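Local coordinates for protein 455aa long hypothetical phospho-sugar mutase (Sulfolobus tokodaii, PDB 2F7L) that interconverts the 6-phosphates and 1-phosphates of glucosamine and galactosamine, using magnesium, on the way to UDP-N-acetylglucosamine and UDP-N-acetylgalactosamine, at residues W258-S271 and L322-P334. Numbering follows the deposited sequence.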
loop_
_atom_site.group_PDB
_atom_site.type_symbol
_atom_site.label_atom_id
_atom_site.label_comp_id
_atom_site.label_asym_id
_atom_site.label_seq_id
_atom_site.Cartn_x
_atom_site.Cartn_y
_atom_site.Cartn_z
ATOM N N TRP A 258 -12.907 5.857 -1.701
ATOM C CA TRP A 258 -11.707 5.744 -0.887
ATOM C C TRP A 258 -11.294 4.317 -0.532
ATOM O O TRP A 258 -12.120 3.393 -0.440
ATOM C CB TRP A 258 -11.830 6.588 0.385
ATOM C CG TRP A 258 -10.488 7.058 0.881
ATOM C CD1 TRP A 258 -10.022 7.010 2.167
ATOM C CD2 TRP A 258 -9.396 7.547 0.079
ATOM N NE1 TRP A 258 -8.711 7.422 2.212
ATOM C CE2 TRP A 258 -8.303 7.756 0.946
ATOM C CE3 TRP A 258 -9.236 7.822 -1.287
ATOM C CZ2 TRP A 258 -7.062 8.219 0.488
ATOM C CZ3 TRP A 258 -7.999 8.278 -1.740
ATOM C CH2 TRP A 258 -6.934 8.472 -0.855
ATOM N N GLY A 259 -9.990 4.155 -0.340
ATOM C CA GLY A 259 -9.439 2.855 -0.031
ATOM C C GLY A 259 -10.168 1.990 0.968
ATOM O O GLY A 259 -10.170 0.773 0.822
ATOM N N ASP A 260 -10.756 2.590 1.998
ATOM C CA ASP A 260 -11.479 1.812 2.995
ATOM C C ASP A 260 -12.913 1.443 2.551
ATOM O O ASP A 260 -13.502 0.480 3.058
ATOM C CB ASP A 260 -11.485 2.549 4.345
ATOM C CG ASP A 260 -11.861 4.023 4.218
ATOM O OD1 ASP A 260 -11.950 4.702 5.262
ATOM O OD2 ASP A 260 -12.066 4.510 3.090
ATOM N N ARG A 261 -13.470 2.190 1.600
ATOM C CA ARG A 261 -14.809 1.877 1.100
ATOM C C ARG A 261 -14.693 0.572 0.294
ATOM O O ARG A 261 -15.474 -0.368 0.472
ATOM C CB ARG A 261 -15.335 2.990 0.185
ATOM C CG ARG A 261 -15.329 4.397 0.771
ATOM C CD ARG A 261 -16.202 4.444 1.954
ATOM N NE ARG A 261 -16.346 5.780 2.527
ATOM C CZ ARG A 261 -15.359 6.490 3.049
ATOM N NH1 ARG A 261 -14.129 6.008 3.060
ATOM N NH2 ARG A 261 -15.615 7.656 3.618
ATOM N N SER A 262 -13.706 0.527 -0.594
ATOM C CA SER A 262 -13.489 -0.649 -1.418
ATOM C C SER A 262 -12.785 -1.754 -0.643
ATOM O O SER A 262 -12.849 -2.923 -1.025
ATOM C CB SER A 262 -12.690 -0.291 -2.673
ATOM O OG SER A 262 -11.462 0.320 -2.350
ATOM N N GLY A 263 -12.120 -1.389 0.446
ATOM C CA GLY A 263 -11.430 -2.383 1.243
ATOM C C GLY A 263 -12.485 -3.191 1.952
ATOM O O GLY A 263 -12.347 -4.397 2.156
ATOM N N THR A 264 -13.560 -2.505 2.323
ATOM C CA THR A 264 -14.692 -3.112 3.025
ATOM C C THR A 264 -15.458 -4.078 2.104
ATOM O O THR A 264 -15.747 -5.206 2.482
ATOM C CB THR A 264 -15.645 -2.001 3.563
ATOM O OG1 THR A 264 -15.012 -1.313 4.648
ATOM C CG2 THR A 264 -16.955 -2.596 4.038
ATOM N N LEU A 265 -15.770 -3.607 0.900
ATOM C CA LEU A 265 -16.465 -4.393 -0.118
ATOM C C LEU A 265 -15.641 -5.642 -0.458
ATOM O O LEU A 265 -16.179 -6.742 -0.591
ATOM C CB LEU A 265 -16.641 -3.529 -1.372
ATOM C CG LEU A 265 -18.033 -3.116 -1.862
ATOM C CD1 LEU A 265 -19.005 -3.090 -0.716
ATOM C CD2 LEU A 265 -17.957 -1.754 -2.535
ATOM N N LEU A 266 -14.331 -5.452 -0.608
ATOM C CA LEU A 266 -13.397 -6.525 -0.931
ATOM C C LEU A 266 -13.221 -7.429 0.269
ATOM O O LEU A 266 -13.110 -8.649 0.139
ATOM C CB LEU A 266 -12.048 -5.937 -1.330
ATOM C CG LEU A 266 -11.691 -5.921 -2.820
ATOM C CD1 LEU A 266 -12.918 -5.763 -3.717
ATOM C CD2 LEU A 266 -10.696 -4.810 -3.043
ATOM N N SER A 267 -13.191 -6.827 1.448
ATOM C CA SER A 267 -13.044 -7.597 2.674
ATOM C C SER A 267 -14.266 -8.527 2.759
ATOM O O SER A 267 -14.211 -9.642 3.275
ATOM C CB SER A 267 -12.991 -6.640 3.866
ATOM O OG SER A 267 -12.252 -7.213 4.926
ATOM N N TYR A 268 -15.375 -8.055 2.220
ATOM C CA TYR A 268 -16.605 -8.829 2.209
ATOM C C TYR A 268 -16.477 -10.054 1.290
ATOM O O TYR A 268 -16.602 -11.204 1.727
ATOM C CB TYR A 268 -17.751 -7.934 1.736
ATOM C CG TYR A 268 -18.990 -8.690 1.373
ATOM C CD1 TYR A 268 -19.669 -9.448 2.328
ATOM C CD2 TYR A 268 -19.473 -8.679 0.062
ATOM C CE1 TYR A 268 -20.801 -10.184 1.986
ATOM C CE2 TYR A 268 -20.604 -9.415 -0.292
ATOM C CZ TYR A 268 -21.261 -10.164 0.675
ATOM O OH TYR A 268 -22.365 -10.906 0.330
ATOM N N TRP A 269 -16.242 -9.786 0.012
ATOM C CA TRP A 269 -16.095 -10.832 -0.981
ATOM C C TRP A 269 -15.136 -11.933 -0.530
ATOM O O TRP A 269 -15.334 -13.106 -0.840
ATOM C CB TRP A 269 -15.594 -10.218 -2.283
ATOM C CG TRP A 269 -15.761 -11.117 -3.442
ATOM C CD1 TRP A 269 -14.822 -11.434 -4.378
ATOM C CD2 TRP A 269 -16.957 -11.800 -3.824
ATOM N NE1 TRP A 269 -15.361 -12.275 -5.325
ATOM C CE2 TRP A 269 -16.672 -12.513 -5.011
ATOM C CE3 TRP A 269 -18.247 -11.880 -3.279
ATOM C CZ2 TRP A 269 -17.629 -13.291 -5.662
ATOM C CZ3 TRP A 269 -19.197 -12.657 -3.931
ATOM C CH2 TRP A 269 -18.880 -13.351 -5.108
ATOM N N ALA A 270 -14.096 -11.554 0.202
ATOM C CA ALA A 270 -13.117 -12.530 0.668
ATOM C C ALA A 270 -13.750 -13.599 1.558
ATOM O O ALA A 270 -13.311 -14.755 1.542
ATOM C CB ALA A 270 -11.983 -11.838 1.408
ATOM N N SER A 271 -14.768 -13.220 2.331
ATOM C CA SER A 271 -15.467 -14.170 3.209
ATOM C C SER A 271 -16.358 -15.092 2.372
ATOM O O SER A 271 -16.543 -16.266 2.698
ATOM C CB SER A 271 -16.341 -13.432 4.220
ATOM O OG SER A 271 -17.368 -12.733 3.538
ATOM N N LEU A 322 -8.675 -13.008 7.506
ATOM C CA LEU A 322 -9.326 -13.202 6.221
ATOM C C LEU A 322 -8.652 -12.320 5.192
ATOM O O LEU A 322 -8.333 -12.776 4.109
ATOM C CB LEU A 322 -10.813 -12.840 6.306
ATOM C CG LEU A 322 -11.632 -13.057 5.030
ATOM C CD1 LEU A 322 -11.749 -14.558 4.757
ATOM C CD2 LEU A 322 -13.016 -12.423 5.176
ATOM N N ALA A 323 -8.456 -11.049 5.536
ATOM C CA ALA A 323 -7.821 -10.073 4.651
ATOM C C ALA A 323 -7.380 -8.861 5.460
ATOM O O ALA A 323 -7.577 -8.812 6.676
ATOM C CB ALA A 323 -8.790 -9.629 3.553
ATOM N N GLY A 324 -6.772 -7.889 4.787
ATOM C CA GLY A 324 -6.350 -6.682 5.465
ATOM C C GLY A 324 -6.420 -5.570 4.451
ATOM O O GLY A 324 -6.500 -5.843 3.264
ATOM N N PHE A 325 -6.439 -4.323 4.897
ATOM C CA PHE A 325 -6.443 -3.202 3.970
ATOM C C PHE A 325 -6.209 -1.869 4.676
ATOM O O PHE A 325 -6.292 -1.777 5.908
ATOM C CB PHE A 325 -7.740 -3.154 3.151
ATOM C CG PHE A 325 -8.965 -2.780 3.942
ATOM C CD1 PHE A 325 -9.705 -3.749 4.618
ATOM C CD2 PHE A 325 -9.392 -1.452 4.002
ATOM C CE1 PHE A 325 -10.858 -3.403 5.342
ATOM C CE2 PHE A 325 -10.529 -1.098 4.717
ATOM C CZ PHE A 325 -11.266 -2.077 5.389
ATOM N N GLU A 326 -5.870 -0.853 3.883
ATOM C CA GLU A 326 -5.641 0.491 4.392
ATOM C C GLU A 326 -6.617 1.412 3.693
ATOM O O GLU A 326 -7.080 1.102 2.610
ATOM C CB GLU A 326 -4.220 0.973 4.099
ATOM C CG GLU A 326 -3.134 0.323 4.926
ATOM C CD GLU A 326 -2.066 1.325 5.371
ATOM O OE1 GLU A 326 -2.231 1.957 6.448
ATOM O OE2 GLU A 326 -1.062 1.496 4.635
ATOM N N GLU A 327 -6.913 2.555 4.298
ATOM C CA GLU A 327 -7.846 3.498 3.704
ATOM C C GLU A 327 -7.282 4.150 2.444
ATOM O O GLU A 327 -8.012 4.759 1.653
ATOM C CB GLU A 327 -8.234 4.555 4.743
ATOM C CG GLU A 327 -7.090 5.126 5.564
ATOM C CD GLU A 327 -6.230 6.109 4.791
ATOM O OE1 GLU A 327 -6.812 6.979 4.108
ATOM O OE2 GLU A 327 -4.976 6.023 4.873
ATOM N N ASN A 328 -5.980 3.986 2.251
ATOM C CA ASN A 328 -5.280 4.562 1.105
ATOM C C ASN A 328 -5.246 3.679 -0.155
ATOM O O ASN A 328 -4.544 3.999 -1.105
ATOM C CB ASN A 328 -3.832 4.906 1.503
ATOM C CG ASN A 328 -3.009 3.665 1.932
ATOM O OD1 ASN A 328 -3.029 2.608 1.284
ATOM N ND2 ASN A 328 -2.267 3.811 3.020
ATOM N N GLY A 329 -6.014 2.596 -0.179
ATOM C CA GLY A 329 -5.987 1.694 -1.321
ATOM C C GLY A 329 -5.114 0.582 -0.790
ATOM O O GLY A 329 -4.763 0.603 0.389
ATOM N N GLY A 330 -4.717 -0.388 -1.579
ATOM C CA GLY A 330 -3.887 -1.383 -0.923
ATOM C C GLY A 330 -4.730 -2.235 0.013
ATOM O O GLY A 330 -5.226 -1.813 1.056
ATOM N N PHE A 331 -4.872 -3.473 -0.413
ATOM C CA PHE A 331 -5.678 -4.478 0.232
ATOM C C PHE A 331 -4.866 -5.788 0.183
ATOM O O PHE A 331 -4.213 -6.078 -0.830
ATOM C CB PHE A 331 -6.968 -4.580 -0.594
ATOM C CG PHE A 331 -7.874 -5.696 -0.192
ATOM C CD1 PHE A 331 -8.784 -5.531 0.849
ATOM C CD2 PHE A 331 -7.820 -6.918 -0.859
ATOM C CE1 PHE A 331 -9.627 -6.566 1.213
ATOM C CE2 PHE A 331 -8.656 -7.959 -0.502
ATOM C CZ PHE A 331 -9.564 -7.789 0.535
ATOM N N MET A 332 -4.888 -6.569 1.261
ATOM C CA MET A 332 -4.146 -7.837 1.288
ATOM C C MET A 332 -5.071 -9.045 1.234
ATOM O O MET A 332 -5.940 -9.198 2.078
ATOM C CB MET A 332 -3.241 -7.922 2.524
ATOM C CG MET A 332 -3.548 -6.904 3.622
ATOM S SD MET A 332 -3.003 -5.170 3.328
ATOM C CE MET A 332 -1.277 -5.334 4.004
ATOM N N TYR A 333 -4.874 -9.890 0.224
ATOM C CA TYR A 333 -5.683 -11.092 0.008
ATOM C C TYR A 333 -4.796 -12.312 0.258
ATOM O O TYR A 333 -4.120 -12.786 -0.641
ATOM C CB TYR A 333 -6.213 -11.088 -1.433
ATOM C CG TYR A 333 -7.238 -12.153 -1.721
ATOM C CD1 TYR A 333 -8.367 -12.286 -0.924
ATOM C CD2 TYR A 333 -7.048 -13.065 -2.747
ATOM C CE1 TYR A 333 -9.280 -13.326 -1.136
ATOM C CE2 TYR A 333 -7.944 -14.102 -2.976
ATOM C CZ TYR A 333 -9.057 -14.238 -2.164
ATOM O OH TYR A 333 -9.898 -15.324 -2.326
ATOM N N PRO A 334 -4.795 -12.831 1.499
ATOM C CA PRO A 334 -3.998 -13.986 1.936
ATOM C C PRO A 334 -3.831 -15.129 0.960
ATOM O O PRO A 334 -2.714 -15.531 0.672
ATOM C CB PRO A 334 -4.676 -14.401 3.234
ATOM C CG PRO A 334 -5.041 -13.079 3.799
ATOM C CD PRO A 334 -5.641 -12.356 2.604
#
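Over one face of the Phe325 ring lie CA of Gly263 and N of Thr264, the CA of Gly263 making a CH-pi contact 3.7 Å from the ring centroid, while CB of Asp260 meets the ring at its edge. A chi1 of 70° places CG of Phe325 between its own backbone N and carbonyl carbon and stands the ring up against the helix, where any side chain at Gly263 would collide with it. CB of Leu266 covers a face of Phe331 in the same manner, and the Tyr333 ring turns its edge to the methyl of Ala270, 4.0 Å from CE1 to CB. At the other end Trp258 receives the backbone O of Glu327 over one face and its carboxylate at the edge: NE1 donates to OE1 (2.7 Å), nearly in the indole plane and on the anti side of the carboxylate.

The whole illustrates how an alpha/beta/alpha domain, here domain III of the phosphohexose mutases, lays a helix on its sheet. Helix 259-271 runs at 169° to strand 323-326 and 24° to strand 329-332, the antiparallel pair at one side of a four-stranded mixed sheet. Gly259 packs its CA against the type I beta turn from Glu326 to Gly329, 3.4 Å from N of Gly329. Replacing Trp258 with an alanine would probably leave the Glu327 carboxylate without its indole donor and less fixed in rotation. Further along, Leu322 wedges its two methyls against the last helical turn, CD2 lying 3.6 Å from CB of Ser271, while Ile281 of the neighbouring strand touches Leu322 and Phe325.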